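Local coordinates for thioredoxin reductase (Streptococcus pyogenes, PDB 5UWY), which probably catalyses the NADPH-dependent reduction of thioredoxin, passing electrons through its bound FAD to a redox-active disulfide, at residues A[210-218]-A[225-233]. Sequence-based numbering, arbitrary orientation.
Sequences IKVSNVLIE and VTDHAFGGV
Ile217 lays its CD1 methyl against the imidazole of His228, 3.7 Å from ND1, the two side chains crossing at about a right angle. CG1 stands anti to the carbonyl carbon (chi1 -80°), and the bend at chi2 (83°) brings CD1 also to the edge of the Phe230 ring, a looser approach of 4.5 Å to CE2. Val215, on the same face, brings CG2 to 4.2 Å from CD2 of Phe230. Beta-branched residues suit this extended backbone, and their methyls offer the phenyl ring apolar neighbours, whereas His228, only partly buried, is a polar ring at the margin of this apolar group.

The opposite face is more exposed and more mixed. There CD2 of Leu216 rests 3.5 Å from CB of Asp227, meeting the aliphatic part of a residue whose carboxylate lies beside CB of Asn214. Val225 spreads its methyls over two neighbours, CG1 toward CB of Leu216 and CG2 to 3.8 Å from CG of Glu218.

Paired backbone bonds hold this antiparallel hairpin: Val215 with His228 and Ile217 with Thr226 exchange N-H and C=O groups, all at 2.9 Å and nearly straight. Toward Phe230 the bonding is poorer: its N reaches O of Ser213 at 3.2 Å, the donor lying above the carbonyl plane.

Strand 200-207 completes the three-stranded antiparallel sheet on the far side of 212-219, and Ser213 and Asn214 form a classic beta bulge opposite Gln206. At Gly231 the chain turns into strand 232-235 of the parallel sheet. Phe230 packs on strands 145-149 and 168-172, Ile217 touches Val172, and Val212 meets Val130.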
ATOM      1  N   ILE A 210     -13.100 -21.674 -21.887  1.00 79.31           N
ATOM      2  CA  ILE A 210     -11.846 -21.433 -21.175  1.00 68.94           C
ATOM      3  C   ILE A 210     -11.345 -20.010 -21.436  1.00 67.05           C
ATOM      4  O   ILE A 210     -11.243 -19.199 -20.520  1.00 66.94           O
ATOM      5  CB  ILE A 210     -10.774 -22.481 -21.552  1.00 70.91           C
ATOM      6  CG1 ILE A 210     -11.018 -23.790 -20.839  1.00 63.27           C
ATOM      7  CG2 ILE A 210      -9.383 -21.973 -21.203  1.00 80.50           C
ATOM      8  CD1 ILE A 210     -10.115 -24.917 -21.306  1.00 57.07           C
ATOM      9  N   LYS A 211     -11.046 -19.693 -22.695  1.00 67.56           N
ATOM     10  CA  LYS A 211     -10.547 -18.391 -23.101  1.00 66.53           C
ATOM     11  C   LYS A 211     -11.538 -17.741 -24.054  1.00 55.63           C
ATOM     12  O   LYS A 211     -12.447 -18.392 -24.581  1.00 58.64           O
ATOM     13  CB  LYS A 211      -9.186 -18.523 -23.797  1.00 69.93           C
ATOM     14  CG  LYS A 211      -8.048 -19.009 -22.911  1.00 66.66           C
ATOM     15  CD  LYS A 211      -6.743 -19.070 -23.696  1.00 61.55           C
ATOM     16  N   VAL A 212     -11.345 -16.448 -24.279  1.00 55.41           N
ATOM     17  CA  VAL A 212     -12.043 -15.762 -25.356  1.00 56.32           C
ATOM     18  C   VAL A 212     -11.340 -16.086 -26.664  1.00 57.73           C
ATOM     19  O   VAL A 212     -10.114 -15.960 -26.774  1.00 66.85           O
ATOM     20  CB  VAL A 212     -12.092 -14.247 -25.105  1.00 55.81           C
ATOM     21  CG1 VAL A 212     -12.216 -13.485 -26.420  1.00 56.71           C
ATOM     22  CG2 VAL A 212     -13.251 -13.906 -24.194  1.00 55.47           C
ATOM     23  N   SER A 213     -12.109 -16.534 -27.653  1.00 58.36           N
ATOM     24  CA  SER A 213     -11.557 -16.865 -28.956  1.00 59.33           C
ATOM     25  C   SER A 213     -12.000 -15.924 -30.062  1.00 64.45           C
ATOM     26  O   SER A 213     -11.237 -15.703 -31.003  1.00 68.98           O
ATOM     27  CB  SER A 213     -11.930 -18.303 -29.342  1.00 65.31           C
ATOM     28  OG  SER A 213     -13.222 -18.362 -29.916  1.00 75.66           O
ATOM     29  N   ASN A 214     -13.201 -15.354 -29.972  1.00 63.35           N
ATOM     30  CA  ASN A 214     -13.698 -14.499 -31.041  1.00 67.77           C
ATOM     31  C   ASN A 214     -14.835 -13.642 -30.508  1.00 67.25           C
ATOM     32  O   ASN A 214     -15.398 -13.915 -29.446  1.00 66.82           O
ATOM     33  CB  ASN A 214     -14.164 -15.326 -32.244  1.00 68.71           C
ATOM     34  CG  ASN A 214     -15.240 -16.326 -31.878  1.00 69.89           C
ATOM     35  OD1 ASN A 214     -16.418 -16.119 -32.167  1.00 77.17           O
ATOM     36  ND2 ASN A 214     -14.842 -17.416 -31.233  1.00 64.03           N
ATOM     37  N   VAL A 215     -15.156 -12.589 -31.258  1.00 71.17           N
ATOM     38  CA  VAL A 215     -16.232 -11.667 -30.911  1.00 69.25           C
ATOM     39  C   VAL A 215     -17.017 -11.338 -32.175  1.00 69.91           C
ATOM     40  O   VAL A 215     -16.431 -11.092 -33.238  1.00 76.51           O
ATOM     41  CB  VAL A 215     -15.700 -10.374 -30.248  1.00 60.64           C
ATOM     42  CG1 VAL A 215     -16.852  -9.512 -29.754  1.00 66.69           C
ATOM     43  CG2 VAL A 215     -14.751 -10.693 -29.100  1.00 59.31           C
ATOM     44  N   LEU A 216     -18.344 -11.357 -32.063  1.00 63.76           N
ATOM     45  CA  LEU A 216     -19.236 -10.895 -33.118  1.00 65.11           C
ATOM     46  C   LEU A 216     -19.463  -9.400 -32.949  1.00 65.72           C
ATOM     47  O   LEU A 216     -19.961  -8.960 -31.898  1.00 72.75           O
ATOM     48  CB  LEU A 216     -20.579 -11.622 -33.085  1.00 66.00           C
ATOM     49  CG  LEU A 216     -20.672 -13.142 -33.164  1.00 66.54           C
ATOM     50  CD1 LEU A 216     -22.137 -13.557 -33.094  1.00 67.47           C
ATOM     51  CD2 LEU A 216     -20.018 -13.659 -34.429  1.00 67.55           C
ATOM     52  N   ILE A 217     -19.126  -8.641 -33.994  1.00 65.61           N
ATOM     53  CA  ILE A 217     -19.215  -7.185 -34.016  1.00 65.14           C
ATOM     54  C   ILE A 217     -20.292  -6.788 -35.018  1.00 73.09           C
ATOM     55  O   ILE A 217     -20.248  -7.196 -36.188  1.00 84.75           O
ATOM     56  CB  ILE A 217     -17.867  -6.538 -34.380  1.00 64.71           C
ATOM     57  CG1 ILE A 217     -16.939  -6.491 -33.164  1.00 66.16           C
ATOM     58  CG2 ILE A 217     -18.072  -5.144 -34.950  1.00 65.11           C
ATOM     59  CD1 ILE A 217     -16.191  -7.779 -32.913  1.00 70.28           C
ATOM     60  N   GLU A 218     -21.255  -5.992 -34.560  1.00 66.49           N
ATOM     61  CA  GLU A 218     -22.319  -5.462 -35.399  1.00 74.18           C
ATOM     62  C   GLU A 218     -22.019  -4.014 -35.760  1.00 75.06           C
ATOM     63  O   GLU A 218     -21.483  -3.259 -34.943  1.00 70.76           O
ATOM     64  CB  GLU A 218     -23.670  -5.548 -34.684  1.00 81.84           C
ATOM     65  CG  GLU A 218     -24.880  -5.482 -35.606  1.00 93.08           C
ATOM     66  CD  GLU A 218     -25.949  -4.537 -35.091  1.00100.96           C
ATOM     67  OE1 GLU A 218     -26.685  -3.957 -35.919  1.00108.51           O
ATOM     68  OE2 GLU A 218     -26.047  -4.369 -33.858  1.00 97.52           O
ATOM     69  N   VAL A 225     -23.499  -8.254 -39.153  1.00 86.31           N
ATOM     70  CA  VAL A 225     -22.585  -8.768 -38.138  1.00 81.82           C
ATOM     71  C   VAL A 225     -21.413  -9.449 -38.822  1.00 82.97           C
ATOM     72  O   VAL A 225     -21.592 -10.195 -39.792  1.00 91.18           O
ATOM     73  CB  VAL A 225     -23.309  -9.745 -37.191  1.00 83.86           C
ATOM     74  CG1 VAL A 225     -22.366 -10.234 -36.101  1.00 91.73           C
ATOM     75  CG2 VAL A 225     -24.543  -9.094 -36.593  1.00 84.15           C
ATOM     76  N   THR A 226     -20.208  -9.205 -38.314  1.00 75.45           N
ATOM     77  CA  THR A 226     -19.025  -9.915 -38.772  1.00 82.44           C
ATOM     78  C   THR A 226     -18.217 -10.354 -37.553  1.00 79.25           C
ATOM     79  O   THR A 226     -18.090  -9.610 -36.573  1.00 84.64           O
ATOM     80  CB  THR A 226     -18.172  -9.045 -39.723  1.00 85.20           C
ATOM     81  OG1 THR A 226     -18.789  -9.026 -41.017  1.00 98.04           O
ATOM     82  CG2 THR A 226     -16.761  -9.608 -39.868  1.00 83.74           C
ATOM     83  N   ASP A 227     -17.706 -11.585 -37.611  1.00 72.80           N
ATOM     84  CA  ASP A 227     -16.939 -12.196 -36.527  1.00 70.80           C
ATOM     85  C   ASP A 227     -15.461 -11.862 -36.715  1.00 71.27           C
ATOM     86  O   ASP A 227     -14.958 -11.827 -37.840  1.00 72.09           O
ATOM     87  CB  ASP A 227     -17.181 -13.719 -36.520  1.00 75.38           C
ATOM     88  CG  ASP A 227     -16.236 -14.506 -35.588  1.00 84.31           C
ATOM     89  OD1 ASP A 227     -15.228 -13.975 -35.079  1.00 88.77           O
ATOM     90  OD2 ASP A 227     -16.518 -15.697 -35.362  1.00 85.26           O
ATOM     91  N   HIS A 228     -14.777 -11.583 -35.610  1.00 72.87           N
ATOM     92  CA  HIS A 228     -13.345 -11.324 -35.614  1.00 70.13           C
ATOM     93  C   HIS A 228     -12.687 -12.148 -34.512  1.00 63.76           C
ATOM     94  O   HIS A 228     -13.295 -12.425 -33.475  1.00 63.06           O
ATOM     95  CB  HIS A 228     -13.031  -9.828 -35.428  1.00 64.32           C
ATOM     96  CG  HIS A 228     -13.821  -8.917 -36.317  1.00 65.35           C
ATOM     97  ND1 HIS A 228     -15.197  -8.838 -36.279  1.00 74.87           N
ATOM     98  CD2 HIS A 228     -13.424  -8.070 -37.295  1.00 70.40           C
ATOM     99  CE1 HIS A 228     -15.611  -7.961 -37.177  1.00 74.64           C
ATOM    100  NE2 HIS A 228     -14.554  -7.485 -37.811  1.00 75.54           N
ATOM    101  N   ALA A 229     -11.449 -12.574 -34.758  1.00 63.63           N
ATOM    102  CA  ALA A 229     -10.717 -13.441 -33.839  1.00 68.86           C
ATOM    103  C   ALA A 229      -9.876 -12.594 -32.889  1.00 66.82           C
ATOM    104  O   ALA A 229      -9.001 -11.836 -33.329  1.00 61.31           O
ATOM    105  CB  ALA A 229      -9.831 -14.425 -34.605  1.00 63.31           C
ATOM    106  N   PHE A 230     -10.126 -12.736 -31.589  1.00 64.41           N
ATOM    107  CA  PHE A 230      -9.402 -11.981 -30.574  1.00 65.33           C
ATOM    108  C   PHE A 230      -9.066 -12.877 -29.396  1.00 61.99           C
ATOM    109  O   PHE A 230      -9.927 -13.604 -28.892  1.00 65.65           O
ATOM    110  CB  PHE A 230     -10.214 -10.777 -30.092  1.00 58.56           C
ATOM    111  CG  PHE A 230     -10.368  -9.705 -31.124  1.00 59.33           C
ATOM    112  CD1 PHE A 230      -9.265  -8.997 -31.570  1.00 63.62           C
ATOM    113  CD2 PHE A 230     -11.612  -9.403 -31.647  1.00 60.15           C
ATOM    114  CE1 PHE A 230      -9.400  -8.009 -32.524  1.00 61.12           C
ATOM    115  CE2 PHE A 230     -11.753  -8.414 -32.597  1.00 60.89           C
ATOM    116  CZ  PHE A 230     -10.647  -7.718 -33.037  1.00 60.84           C
ATOM    117  N   GLY A 231      -7.805 -12.816 -28.962  1.00 59.72           N
ATOM    118  CA  GLY A 231      -7.410 -13.508 -27.751  1.00 56.31           C
ATOM    119  C   GLY A 231      -7.943 -12.845 -26.501  1.00 69.05           C
ATOM    120  O   GLY A 231      -8.209 -13.521 -25.502  1.00 54.75           O
ATOM    121  N   GLY A 232      -8.108 -11.523 -26.529  1.00 69.61           N
ATOM    122  CA  GLY A 232      -8.645 -10.838 -25.366  1.00 55.64           C
ATOM    123  C   GLY A 232      -9.567  -9.698 -25.729  1.00 54.65           C
ATOM    124  O   GLY A 232      -9.537  -9.171 -26.845  1.00 55.42           O
ATOM    125  N   VAL A 233     -10.401  -9.329 -24.763  1.00 54.13           N
ATOM    126  CA  VAL A 233     -11.208  -8.123 -24.851  1.00 58.43           C
ATOM    127  C   VAL A 233     -11.067  -7.354 -23.541  1.00 53.39           C
ATOM    128  O   VAL A 233     -11.078  -7.949 -22.453  1.00 52.43           O
ATOM    129  CB  VAL A 233     -12.683  -8.436 -25.196  1.00 61.71           C
ATOM    130  CG1 VAL A 233     -13.485  -8.801 -23.971  1.00 54.40           C
ATOM    131  CG2 VAL A 233     -13.326  -7.258 -25.955  1.00 55.86           C
TER